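Local structure of putative glutathione S-transferase (3M1G) at residues A[95-99]-A[301-306]; A[185-189]-A[242-247]; A[191-196]-A[221-226]; A[199-203]-A[215-219]. The protein probably acts as a glutathione transferase of the ECM4-like, Omega-like group. All blocks are in the same frame, centred on the assembly; numbering follows the deposited sequence.

Contact 1: residues A[95-99]-A[301-306]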
loop_
_atom_site.group_PDB
_atom_site.type_symbol
_atom_site.label_atom_id
_atom_site.label_comp_id
_atom_site.label_asym_id
_atom_site.label_seq_id
_atom_site.Cartn_x
_atom_site.Cartn_y
_atom_site.Cartn_z
ATOM N N GLY A 95 -2.892 17.225 -20.225
ATOM C CA GLY A 95 -2.534 16.992 -18.788
ATOM C C GLY A 95 -3.459 17.564 -17.689
ATOM O O GLY A 95 -4.137 18.578 -17.896
ATOM N N PRO A 96 -3.489 16.923 -16.496
ATOM C CA PRO A 96 -4.352 17.426 -15.394
ATOM C C PRO A 96 -3.995 18.819 -14.849
ATOM O O PRO A 96 -2.862 19.293 -15.029
ATOM C CB PRO A 96 -4.182 16.365 -14.281
ATOM C CG PRO A 96 -3.797 15.105 -15.016
ATOM C CD PRO A 96 -2.935 15.585 -16.188
ATOM N N THR A 97 -4.962 19.456 -14.180
ATOM C CA THR A 97 -4.752 20.795 -13.595
ATOM C C THR A 97 -5.256 20.952 -12.144
ATOM O O THR A 97 -4.675 21.741 -11.394
ATOM C CB THR A 97 -5.380 21.917 -14.501
ATOM O OG1 THR A 97 -6.774 21.639 -14.710
ATOM C CG2 THR A 97 -4.627 22.032 -15.877
ATOM N N HIS A 98 -6.316 20.223 -11.755
ATOM C CA HIS A 98 -6.924 20.360 -10.419
ATOM C C HIS A 98 -6.084 19.750 -9.277
ATOM O O HIS A 98 -6.300 20.101 -8.122
ATOM C CB HIS A 98 -8.328 19.703 -10.345
ATOM C CG HIS A 98 -9.424 20.424 -11.099
ATOM N ND1 HIS A 98 -9.838 21.707 -10.795
ATOM C CD2 HIS A 98 -10.243 19.997 -12.098
ATOM C CE1 HIS A 98 -10.827 22.057 -11.607
ATOM N NE2 HIS A 98 -11.093 21.036 -12.405
ATOM N N ASP A 99 -5.163 18.826 -9.570
ATOM C CA ASP A 99 -4.427 18.101 -8.491
ATOM C C ASP A 99 -3.522 19.000 -7.623
ATOM O O ASP A 99 -2.474 19.481 -8.060
ATOM C CB ASP A 99 -3.643 16.883 -9.041
ATOM C CG ASP A 99 -2.711 17.238 -10.212
ATOM O OD1 ASP A 99 -2.852 18.329 -10.828
ATOM O OD2 ASP A 99 -1.848 16.398 -10.534
ATOM N N HIS A 301 1.293 10.003 -14.031
ATOM C CA HIS A 301 0.994 11.394 -13.732
ATOM C C HIS A 301 1.276 11.698 -12.256
ATOM O O HIS A 301 1.978 12.637 -11.914
ATOM C CB HIS A 301 -0.448 11.758 -14.038
ATOM C CG HIS A 301 -0.827 13.098 -13.490
ATOM N ND1 HIS A 301 -0.412 14.276 -14.074
ATOM C CD2 HIS A 301 -1.496 13.449 -12.365
ATOM C CE1 HIS A 301 -0.815 15.296 -13.334
ATOM N NE2 HIS A 301 -1.474 14.823 -12.293
ATOM N N TYR A 302 0.752 10.878 -11.378
ATOM C CA TYR A 302 0.835 11.198 -9.960
ATOM C C TYR A 302 2.271 11.057 -9.465
ATOM O O TYR A 302 2.802 11.961 -8.816
ATOM C CB TYR A 302 -0.102 10.283 -9.165
ATOM C CG TYR A 302 -1.531 10.716 -9.210
ATOM C CD1 TYR A 302 -2.370 10.292 -10.235
ATOM C CD2 TYR A 302 -2.048 11.567 -8.243
ATOM C CE1 TYR A 302 -3.688 10.677 -10.286
ATOM C CE2 TYR A 302 -3.371 11.978 -8.277
ATOM C CZ TYR A 302 -4.191 11.543 -9.328
ATOM O OH TYR A 302 -5.527 11.909 -9.379
ATOM N N TYR A 303 2.886 9.922 -9.781
ATOM C CA TYR A 303 4.187 9.553 -9.202
ATOM C C TYR A 303 5.331 10.354 -9.817
ATOM O O TYR A 303 6.352 10.572 -9.144
ATOM C CB TYR A 303 4.470 8.043 -9.331
ATOM C CG TYR A 303 3.768 7.185 -8.306
ATOM C CD1 TYR A 303 4.272 7.063 -7.005
ATOM C CD2 TYR A 303 2.586 6.503 -8.609
ATOM C CE1 TYR A 303 3.629 6.245 -6.038
ATOM C CE2 TYR A 303 1.951 5.680 -7.644
ATOM C CZ TYR A 303 2.484 5.584 -6.368
ATOM O OH TYR A 303 1.880 4.808 -5.421
ATOM N N ILE A 304 5.195 10.777 -11.080
ATOM C CA ILE A 304 6.264 11.555 -11.739
ATOM C C ILE A 304 6.083 13.059 -11.521
ATOM O O ILE A 304 7.002 13.752 -11.175
ATOM C CB ILE A 304 6.350 11.260 -13.244
ATOM C CG1 ILE A 304 6.777 9.801 -13.449
ATOM C CG2 ILE A 304 7.358 12.211 -13.948
ATOM C CD1 ILE A 304 6.735 9.354 -14.933
ATOM N N THR A 305 4.863 13.527 -11.658
ATOM C CA THR A 305 4.532 14.951 -11.563
ATOM C C THR A 305 4.586 15.555 -10.171
ATOM O O THR A 305 4.913 16.720 -10.039
ATOM C CB THR A 305 3.099 15.120 -12.152
ATOM O OG1 THR A 305 3.222 14.950 -13.560
ATOM C CG2 THR A 305 2.431 16.424 -11.790
ATOM N N HIS A 306 4.248 14.786 -9.136
ATOM C CA HIS A 306 4.179 15.335 -7.788
ATOM C C HIS A 306 5.528 15.157 -7.095
ATOM O O HIS A 306 5.673 14.360 -6.127
ATOM C CB HIS A 306 3.062 14.687 -6.970
ATOM C CG HIS A 306 1.690 14.925 -7.511
ATOM N ND1 HIS A 306 0.621 14.105 -7.213
ATOM C CD2 HIS A 306 1.213 15.874 -8.354
ATOM C CE1 HIS A 306 -0.457 14.549 -7.838
ATOM N NE2 HIS A 306 -0.125 15.622 -8.533
#
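In the cleft between the thioredoxin-like domain and the helical domain, close to the predicted catalytic residues, Asp99 of the loop after strand 90-93 meets two histidines, His301 in the last turn of helix 295-305 and His306 just beyond its end. A single carboxylate oxygen, OD2, lies at the edge of both rings. The sounder of the two hydrogen bonds runs from His306 NE2 to Asp99 OD2 over 2.8 Å; the nitrogen comes from above the carboxylate plane, 48° out of it, while the oxygen lies only slightly off the plane of the imidazole. His301 NE2 is modelled 2.4 Å from Asp99 OD2, so short that the length is doubtful. With CG between its backbone N and carbonyl carbon (chi1 53°), Asp99 swings its carboxylate toward the helix end. Pro96 covers one face of His301: its CG sits over the middle of the ring, 3.5 Å from the centroid, in a CH-pi contact. His306 ND1 is hydrogen-bonded to His262, so both ring nitrogens have partners, which should limit rotation of the ring. The hydroxyl of Tyr302 bonds to that of Tyr259 and probably to that of Tyr201. This joining of a thioredoxin-domain loop to the C-terminal helix, with Pro96 close to Cys70, the predicted nucleophile, is consistent with the interdomain active site of cysteine-type, Omega-like glutathione transferases.

Contact 2: residues A[185-189]-A[242-247]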
loop_
_atom_site.group_PDB
_atom_site.type_symbol
_atom_site.label_atom_id
_atom_site.label_comp_id
_atom_site.label_asym_id
_atom_site.label_seq_id
_atom_site.Cartn_x
_atom_site.Cartn_y
_atom_site.Cartn_z
HETATM N N MSE A 185 -30.156 11.622 -3.996
HETATM C CA MSE A 185 -28.799 11.536 -4.539
HETATM C C MSE A 185 -27.929 12.723 -4.101
HETATM O O MSE A 185 -26.695 12.581 -3.938
HETATM C CB MSE A 185 -28.819 11.445 -6.067
HETATM C CG MSE A 185 -27.618 10.768 -6.652
HETATM SE SE MSE A 185 -27.582 10.630 -8.616
HETATM C CE MSE A 185 -29.355 9.830 -8.906
ATOM N N ALA A 186 -28.549 13.890 -3.911
ATOM C CA ALA A 186 -27.763 15.085 -3.692
ATOM C C ALA A 186 -26.868 14.953 -2.442
ATOM O O ALA A 186 -25.662 15.180 -2.533
ATOM C CB ALA A 186 -28.664 16.409 -3.648
ATOM N N PRO A 187 -27.434 14.584 -1.279
ATOM C CA PRO A 187 -26.516 14.500 -0.133
ATOM C C PRO A 187 -25.472 13.378 -0.209
ATOM O O PRO A 187 -24.352 13.543 0.289
ATOM C CB PRO A 187 -27.445 14.280 1.072
ATOM C CG PRO A 187 -28.780 13.947 0.500
ATOM C CD PRO A 187 -28.840 14.577 -0.855
ATOM N N VAL A 188 -25.838 12.253 -0.807
ATOM C CA VAL A 188 -24.916 11.160 -0.990
ATOM C C VAL A 188 -23.708 11.610 -1.824
ATOM O O VAL A 188 -22.563 11.365 -1.447
ATOM C CB VAL A 188 -25.613 9.939 -1.614
ATOM C CG1 VAL A 188 -24.564 8.899 -2.020
ATOM C CG2 VAL A 188 -26.691 9.362 -0.625
HETATM N N MSE A 189 -23.957 12.314 -2.918
HETATM C CA MSE A 189 -22.869 12.791 -3.765
HETATM C C MSE A 189 -22.034 13.883 -3.060
HETATM O O MSE A 189 -20.805 13.908 -3.220
HETATM C CB MSE A 189 -23.392 13.276 -5.103
HETATM C CG MSE A 189 -24.038 12.141 -5.908
HETATM SE SE MSE A 189 -24.451 12.598 -7.776
HETATM C CE MSE A 189 -25.576 14.174 -7.499
ATOM N N THR A 242 -25.982 4.989 -11.640
ATOM C CA THR A 242 -26.370 6.395 -11.755
ATOM C C THR A 242 -25.147 7.314 -11.741
ATOM O O THR A 242 -24.004 6.883 -11.541
ATOM C CB THR A 242 -27.286 6.828 -10.574
ATOM O OG1 THR A 242 -26.590 6.618 -9.329
ATOM C CG2 THR A 242 -28.647 6.055 -10.571
ATOM N N GLU A 243 -25.398 8.596 -11.982
ATOM C CA GLU A 243 -24.416 9.648 -11.813
ATOM C C GLU A 243 -23.550 9.513 -10.550
ATOM O O GLU A 243 -22.360 9.834 -10.596
ATOM C CB GLU A 243 -25.147 11.001 -11.782
ATOM C CG GLU A 243 -24.330 12.238 -11.447
ATOM C CD GLU A 243 -23.563 12.854 -12.646
ATOM O OE1 GLU A 243 -23.821 12.453 -13.799
ATOM O OE2 GLU A 243 -22.729 13.775 -12.409
ATOM N N ALA A 244 -24.162 9.157 -9.422
ATOM C CA ALA A 244 -23.420 8.937 -8.168
ATOM C C ALA A 244 -22.252 7.956 -8.295
ATOM O O ALA A 244 -21.156 8.202 -7.778
ATOM C CB ALA A 244 -24.405 8.493 -7.029
ATOM N N ASP A 245 -22.469 6.855 -9.019
ATOM C CA ASP A 245 -21.421 5.848 -9.247
ATOM C C ASP A 245 -20.322 6.395 -10.166
ATOM O O ASP A 245 -19.118 6.148 -9.969
ATOM C CB ASP A 245 -22.051 4.580 -9.826
ATOM C CG ASP A 245 -23.177 4.048 -8.987
ATOM O OD1 ASP A 245 -22.926 3.646 -7.819
ATOM O OD2 ASP A 245 -24.337 4.012 -9.504
ATOM N N ILE A 246 -20.714 7.224 -11.140
ATOM C CA ILE A 246 -19.771 7.834 -12.030
ATOM C C ILE A 246 -18.861 8.851 -11.306
ATOM O O ILE A 246 -17.725 9.070 -11.733
ATOM C CB ILE A 246 -20.535 8.439 -13.195
ATOM C CG1 ILE A 246 -21.135 7.257 -14.023
ATOM C CG2 ILE A 246 -19.648 9.342 -14.045
ATOM C CD1 ILE A 246 -22.307 7.600 -14.808
ATOM N N ARG A 247 -19.357 9.458 -10.226
ATOM C CA ARG A 247 -18.567 10.341 -9.400
ATOM C C ARG A 247 -17.705 9.586 -8.367
ATOM O O ARG A 247 -16.652 10.068 -7.983
ATOM C CB ARG A 247 -19.445 11.336 -8.683
ATOM C CG ARG A 247 -20.096 12.283 -9.665
ATOM C CD ARG A 247 -20.802 13.401 -8.968
ATOM N NE ARG A 247 -21.638 14.153 -9.895
ATOM C CZ ARG A 247 -22.251 15.302 -9.615
ATOM N NH1 ARG A 247 -22.993 15.880 -10.549
ATOM N NH2 ARG A 247 -22.144 15.875 -8.419
HETATM O O HOH W 1 -20.551 15.478 -6.142
#
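Met189, Met185 and Ala244 make up most of this interface, in which two helical segments run side by side in nearly the same direction, their axes 10.3 Å apart and 7° from parallel. Both methionines are modelled as selenomethionine, and together they flank the small Ala244, packing against its methyl. Met189 CG rests 3.8 Å from Ala244 CB, and Met185 CG approaches the same methyl from one turn earlier. Beyond that point the two chains part. Met185 leaves its backbone with CG anti to N (chi1 -154°) and carries its selenium to the start of the neighbouring helix, 3.8 Å from Ala244 N; its CE then meets Thr242 CB tip to tip. In Met189, CG stands anti to the carbonyl carbon (chi1 -64°), and SE comes against Glu243 CG at 3.7 Å, while the same atom lies over one face of the Arg247 guanidinium, off its centre. Glu243 fixes the orientation of that guanidinium, since NE and NH1 both donate to Glu243 OE2, each over 2.8 Å. Thr158 adds a further hydrogen bond to the same oxygen. Water 1 accepts from Arg247 NH2 and makes a weak bond to Met189 O, the one polar link between the segments. Thr242 occupies the N-cap position, and its backbone N donates to Asp245 OD2, a pairing that fits the Ser/Thr-X-X-Asp sequence familiar at this helix start in glutathione transferases. Helix 243-253 is thus flanked by helix 182-197 through the methionines, by helix 154-163 through Glu243 and Arg247, and by helix 71-83 of the thioredoxin-like domain through Ile246.

Contact 3: residues A[191-196]-A[221-226]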
loop_
_atom_site.group_PDB
_atom_site.type_symbol
_atom_site.label_atom_id
_atom_site.label_comp_id
_atom_site.label_asym_id
_atom_site.label_seq_id
_atom_site.Cartn_x
_atom_site.Cartn_y
_atom_site.Cartn_z
ATOM N N ARG A 191 -21.501 14.158 0.267
ATOM C CA ARG A 191 -20.685 13.460 1.232
ATOM C C ARG A 191 -19.511 12.761 0.526
ATOM O O ARG A 191 -18.381 12.865 0.962
ATOM C CB ARG A 191 -21.505 12.462 2.030
ATOM C CG ARG A 191 -20.743 11.871 3.248
ATOM C CD ARG A 191 -21.655 11.078 4.153
ATOM N NE ARG A 191 -20.916 10.503 5.281
ATOM C CZ ARG A 191 -21.405 9.586 6.112
ATOM N NH1 ARG A 191 -22.634 9.157 5.977
ATOM N NH2 ARG A 191 -20.663 9.124 7.108
ATOM N N ILE A 192 -19.764 12.099 -0.601
ATOM C CA ILE A 192 -18.676 11.461 -1.336
ATOM C C ILE A 192 -17.656 12.496 -1.822
ATOM O O ILE A 192 -16.428 12.311 -1.717
ATOM C CB ILE A 192 -19.216 10.626 -2.484
ATOM C CG1 ILE A 192 -19.942 9.398 -1.927
ATOM C CG2 ILE A 192 -18.099 10.223 -3.473
ATOM C CD1 ILE A 192 -20.739 8.596 -3.026
ATOM N N PHE A 193 -18.139 13.632 -2.293
ATOM C CA PHE A 193 -17.236 14.655 -2.781
ATOM C C PHE A 193 -16.282 15.211 -1.690
ATOM O O PHE A 193 -15.092 15.273 -1.904
ATOM C CB PHE A 193 -18.022 15.820 -3.361
ATOM C CG PHE A 193 -17.180 16.961 -3.734
ATOM C CD1 PHE A 193 -16.289 16.849 -4.794
ATOM C CD2 PHE A 193 -17.255 18.155 -3.042
ATOM C CE1 PHE A 193 -15.494 17.932 -5.159
ATOM C CE2 PHE A 193 -16.455 19.257 -3.401
ATOM C CZ PHE A 193 -15.567 19.139 -4.440
ATOM N N THR A 194 -16.807 15.660 -0.566
ATOM C CA THR A 194 -15.960 16.280 0.433
ATOM C C THR A 194 -15.092 15.251 1.189
ATOM O O THR A 194 -13.951 15.530 1.528
ATOM C CB THR A 194 -16.763 17.164 1.437
ATOM O OG1 THR A 194 -17.677 16.358 2.189
ATOM C CG2 THR A 194 -17.540 18.312 0.706
ATOM N N GLU A 195 -15.612 14.059 1.450
ATOM C CA GLU A 195 -14.888 13.115 2.325
ATOM C C GLU A 195 -14.061 12.068 1.573
ATOM O O GLU A 195 -13.140 11.495 2.154
ATOM C CB GLU A 195 -15.879 12.400 3.216
ATOM C CG GLU A 195 -16.847 13.296 3.936
ATOM C CD GLU A 195 -16.168 14.411 4.722
ATOM O OE1 GLU A 195 -15.471 14.087 5.734
ATOM O OE2 GLU A 195 -16.365 15.602 4.342
ATOM N N VAL A 196 -14.380 11.818 0.297
ATOM C CA VAL A 196 -13.730 10.773 -0.509
ATOM C C VAL A 196 -13.039 11.340 -1.745
ATOM O O VAL A 196 -11.795 11.216 -1.845
ATOM C CB VAL A 196 -14.721 9.673 -0.881
ATOM C CG1 VAL A 196 -14.052 8.566 -1.720
ATOM C CG2 VAL A 196 -15.356 9.082 0.449
ATOM N N VAL A 221 -13.909 7.102 7.746
ATOM C CA VAL A 221 -15.305 7.156 8.210
ATOM C C VAL A 221 -16.220 7.066 6.965
ATOM O O VAL A 221 -17.190 6.295 6.959
ATOM C CB VAL A 221 -15.619 8.467 8.996
ATOM C CG1 VAL A 221 -17.115 8.707 9.083
ATOM C CG2 VAL A 221 -14.996 8.450 10.452
ATOM N N ALA A 222 -15.886 7.799 5.908
ATOM C CA ALA A 222 -16.724 7.779 4.712
ATOM C C ALA A 222 -16.605 6.463 3.932
ATOM O O ALA A 222 -17.613 5.934 3.461
ATOM C CB ALA A 222 -16.424 8.982 3.794
ATOM N N LEU A 223 -15.395 5.928 3.769
ATOM C CA LEU A 223 -15.260 4.623 3.088
ATOM C C LEU A 223 -15.974 3.502 3.852
ATOM O O LEU A 223 -16.571 2.580 3.250
ATOM C CB LEU A 223 -13.794 4.276 2.825
ATOM C CG LEU A 223 -13.045 5.149 1.791
ATOM C CD1 LEU A 223 -11.524 4.797 1.735
ATOM C CD2 LEU A 223 -13.659 5.069 0.382
ATOM N N ASP A 224 -15.966 3.572 5.185
ATOM C CA ASP A 224 -16.691 2.548 5.961
ATOM C C ASP A 224 -18.213 2.719 5.810
ATOM O O ASP A 224 -18.952 1.741 5.796
ATOM C CB ASP A 224 -16.317 2.616 7.454
ATOM C CG ASP A 224 -14.941 2.005 7.750
ATOM O OD1 ASP A 224 -14.447 1.149 6.969
ATOM O OD2 ASP A 224 -14.339 2.400 8.776
ATOM N N TRP A 225 -18.674 3.969 5.731
ATOM C CA TRP A 225 -20.076 4.248 5.418
ATOM C C TRP A 225 -20.430 3.673 4.028
ATOM O O TRP A 225 -21.466 3.033 3.878
ATOM C CB TRP A 225 -20.357 5.761 5.450
ATOM C CG TRP A 225 -21.530 6.198 4.630
ATOM C CD1 TRP A 225 -22.842 5.855 4.830
ATOM C CD2 TRP A 225 -21.515 7.092 3.517
ATOM N NE1 TRP A 225 -23.618 6.443 3.874
ATOM C CE2 TRP A 225 -22.835 7.207 3.059
ATOM C CE3 TRP A 225 -20.508 7.791 2.842
ATOM C CZ2 TRP A 225 -23.186 8.005 1.963
ATOM C CZ3 TRP A 225 -20.865 8.599 1.743
ATOM C CH2 TRP A 225 -22.173 8.676 1.313
ATOM N N LEU A 226 -19.582 3.889 3.030
ATOM C CA LEU A 226 -19.886 3.371 1.685
ATOM C C LEU A 226 -19.915 1.828 1.645
ATOM O O LEU A 226 -20.779 1.204 1.004
ATOM C CB LEU A 226 -18.899 3.916 0.648
ATOM C CG LEU A 226 -19.039 5.400 0.350
ATOM C CD1 LEU A 226 -17.878 5.890 -0.502
ATOM C CD2 LEU A 226 -20.386 5.716 -0.336
#
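Arg191 opens the interface by laying its whole extended side chain along Trp225. Its guanidinium lies flat over the five-membered ring, planes 12° apart and CZ 3.9 Å from the centroid of that Trp225 ring, a cation-pi stack. Further back, Arg191 CD sits over the six-membered ring of Trp225, 3.6 Å from its centroid. Trp225 reaches this position with CG anti to its backbone N (chi1 156°), and Leu226 CD2 packs on the opposite face of the indole, toward its rim. Ile192 continues the apolar layer: CG1 approaches Trp225 CZ3, and CD1 is 4.0 Å from Leu226 CD2. Glu195 contributes its CB, 3.5 Å from Ala222 CB, while its carboxylate turns aside: OE2 accepts a bond from Thr194 OG1, and OE1 pairs with Arg218. Val196 ends the walk with both branches in use, CG2 at 3.5 Å from Ala222 CB and CG1 near Leu223 CD2. The small Ala222 thus receives two neighbours where the backbones come nearest. Leu248 of helix 243-253 closes the apolar layer beneath Ile192, Val196 and Leu226. Such packing of helices 182-197 and 209-229, whose directions differ by 139° here, belongs to the all-helical C-terminal domain of the glutathione transferase fold.

Contact 4: residues A[199-203]-A[215-219]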
loop_
_atom_site.group_PDB
_atom_site.type_symbol
_atom_site.label_atom_id
_atom_site.label_comp_id
_atom_site.label_asym_id
_atom_site.label_seq_id
_atom_site.Cartn_x
_atom_site.Cartn_y
_atom_site.Cartn_z
ATOM N N GLY A 199 -11.251 13.983 -0.358
ATOM C CA GLY A 199 -10.668 13.391 0.855
ATOM C C GLY A 199 -9.287 12.795 0.644
ATOM O O GLY A 199 -8.416 12.943 1.506
ATOM N N VAL A 200 -9.092 12.110 -0.489
ATOM C CA VAL A 200 -7.782 11.559 -0.805
ATOM C C VAL A 200 -6.724 12.661 -1.002
ATOM O O VAL A 200 -5.577 12.510 -0.523
ATOM C CB VAL A 200 -7.816 10.541 -1.966
ATOM C CG1 VAL A 200 -8.695 9.320 -1.577
ATOM C CG2 VAL A 200 -8.273 11.178 -3.332
ATOM N N TYR A 201 -7.093 13.760 -1.670
ATOM C CA TYR A 201 -6.189 14.890 -1.921
ATOM C C TYR A 201 -5.823 15.618 -0.625
ATOM O O TYR A 201 -4.655 15.948 -0.398
ATOM C CB TYR A 201 -6.793 15.878 -2.961
ATOM C CG TYR A 201 -6.758 15.300 -4.338
ATOM C CD1 TYR A 201 -5.624 15.392 -5.109
ATOM C CD2 TYR A 201 -7.843 14.603 -4.855
ATOM C CE1 TYR A 201 -5.559 14.811 -6.356
ATOM C CE2 TYR A 201 -7.773 14.011 -6.088
ATOM C CZ TYR A 201 -6.618 14.110 -6.819
ATOM O OH TYR A 201 -6.556 13.524 -8.052
ATOM N N ARG A 202 -6.800 15.833 0.246
ATOM C CA ARG A 202 -6.539 16.452 1.551
ATOM C C ARG A 202 -5.581 15.581 2.413
ATOM O O ARG A 202 -4.758 16.097 3.191
ATOM C CB ARG A 202 -7.878 16.676 2.254
ATOM C CG ARG A 202 -7.908 17.763 3.365
ATOM C CD ARG A 202 -9.363 18.362 3.547
ATOM N NE ARG A 202 -10.218 17.213 3.757
ATOM C CZ ARG A 202 -11.333 16.907 3.089
ATOM N NH1 ARG A 202 -11.912 17.746 2.228
ATOM N NH2 ARG A 202 -11.916 15.748 3.361
ATOM N N THR A 203 -5.682 14.255 2.250
ATOM C CA THR A 203 -4.809 13.309 2.947
ATOM C C THR A 203 -3.422 13.336 2.343
ATOM O O THR A 203 -2.463 13.479 3.068
ATOM C CB THR A 203 -5.369 11.861 2.953
ATOM O OG1 THR A 203 -6.683 11.872 3.516
ATOM C CG2 THR A 203 -4.487 10.924 3.800
ATOM N N ALA A 215 -7.474 14.293 8.031
ATOM C CA ALA A 215 -7.969 13.989 6.733
ATOM C C ALA A 215 -8.142 12.474 6.559
ATOM O O ALA A 215 -9.138 12.012 6.005
ATOM C CB ALA A 215 -7.040 14.567 5.677
ATOM N N TYR A 216 -7.183 11.704 7.076
ATOM C CA TYR A 216 -7.249 10.252 6.996
ATOM C C TYR A 216 -8.467 9.703 7.733
ATOM O O TYR A 216 -9.162 8.798 7.229
ATOM C CB TYR A 216 -5.943 9.656 7.540
ATOM C CG TYR A 216 -5.880 8.185 7.771
ATOM C CD1 TYR A 216 -6.428 7.633 8.901
ATOM C CD2 TYR A 216 -5.209 7.349 6.883
ATOM C CE1 TYR A 216 -6.324 6.277 9.175
ATOM C CE2 TYR A 216 -5.116 5.974 7.121
ATOM C CZ TYR A 216 -5.672 5.463 8.275
ATOM O OH TYR A 216 -5.577 4.146 8.559
ATOM N N LYS A 217 -8.703 10.230 8.924
ATOM C CA LYS A 217 -9.816 9.804 9.719
ATOM C C LYS A 217 -11.113 10.061 8.966
ATOM O O LYS A 217 -11.941 9.181 8.874
ATOM C CB LYS A 217 -9.842 10.556 11.045
ATOM C CG LYS A 217 -10.747 9.953 12.098
ATOM C CD LYS A 217 -10.886 10.934 13.281
ATOM C CE LYS A 217 -11.617 10.330 14.469
ATOM N NZ LYS A 217 -12.032 11.430 15.455
ATOM N N ARG A 218 -11.265 11.257 8.412
ATOM C CA ARG A 218 -12.461 11.584 7.624
ATOM C C ARG A 218 -12.653 10.654 6.436
ATOM O O ARG A 218 -13.762 10.187 6.170
ATOM C CB ARG A 218 -12.436 13.050 7.166
ATOM C CG ARG A 218 -12.819 14.035 8.293
ATOM C CD ARG A 218 -12.614 15.488 7.860
ATOM N NE ARG A 218 -13.485 15.885 6.731
ATOM C CZ ARG A 218 -13.452 17.087 6.154
ATOM N NH1 ARG A 218 -12.573 17.997 6.548
ATOM N NH2 ARG A 218 -14.265 17.377 5.167
ATOM N N LEU A 219 -11.579 10.368 5.718
ATOM C CA LEU A 219 -11.674 9.508 4.541
ATOM C C LEU A 219 -12.222 8.130 4.932
ATOM O O LEU A 219 -13.108 7.577 4.264
ATOM C CB LEU A 219 -10.300 9.372 3.865
ATOM C CG LEU A 219 -10.148 8.348 2.759
ATOM C CD1 LEU A 219 -10.997 8.714 1.540
ATOM C CD2 LEU A 219 -8.646 8.194 2.352
HETATM O O HOH W 2 -10.124 13.524 3.919
#
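The carbonyl oxygen of Gly199 is gripped by three donors, and one of them ties it to the facing helix. Thr203 N reaches it in the regular helical bond, Thr203 OG1 donates from the other face of the carbonyl at 2.9 Å from Gly199 O, and water 2 donates as well. The same water gives its second hydrogen to Ala215 O at 2.8 Å and accepts from Arg202 NH2, so a single molecule joins two carbonyls and a guanidinium across the interface. With OG1 anti to its carbonyl carbon (chi1 -56°), the Thr203 hydroxyl reaches Gly199 O while also lying 3.5 Å from Ala215 CB. The two segments cross at -158° with axes 8.6 Å apart, a close antiparallel pairing of consecutive helices within the helical domain of the transferase fold. At one margin the guanidinium groups of Arg202 and Arg218 form an offset, nearly parallel stack, planes 10° apart and centres at 3.7 Å. Two like charges this close probably depend on their other partners: Glu195 forms a salt bridge with Arg218 NE, and Thr194 O accepts from Arg202 NH2. Arg202 NE is buried here without a hydrogen-bond partner. Val200 CG1 meets Leu219 CD1 at 3.9 Å, and Val200 also touches Tyr259. Tyr201, the predicted proton donor or acceptor, projects from this helix and packs on Asp99, whereas Tyr216 packs on Val317 of the second subunit.

Overall arrangement
Contacts 2, 3 and 4 lie within the helical domain, whereas contact 1 ties it to the thioredoxin-like domain. Along the chain they are enclosed one within another, contact 1 outermost, then contacts 2, 3 and 4. Helix 182-197 serves contacts 2 and 3, whose centres are 12 Å apart; helix 209-229 serves contacts 3 and 4, at 9 Å. Contacts 1 and 2 lie on opposite sides of the chain centre, 25 Å between their centres. Contacts 2, 3 and 4 touch in succession, and a probable bond between the Tyr201 and Tyr302 hydroxyls links contact 4 to contact 1, 18 Å away between centres, at the predicted active-site cleft between the domains.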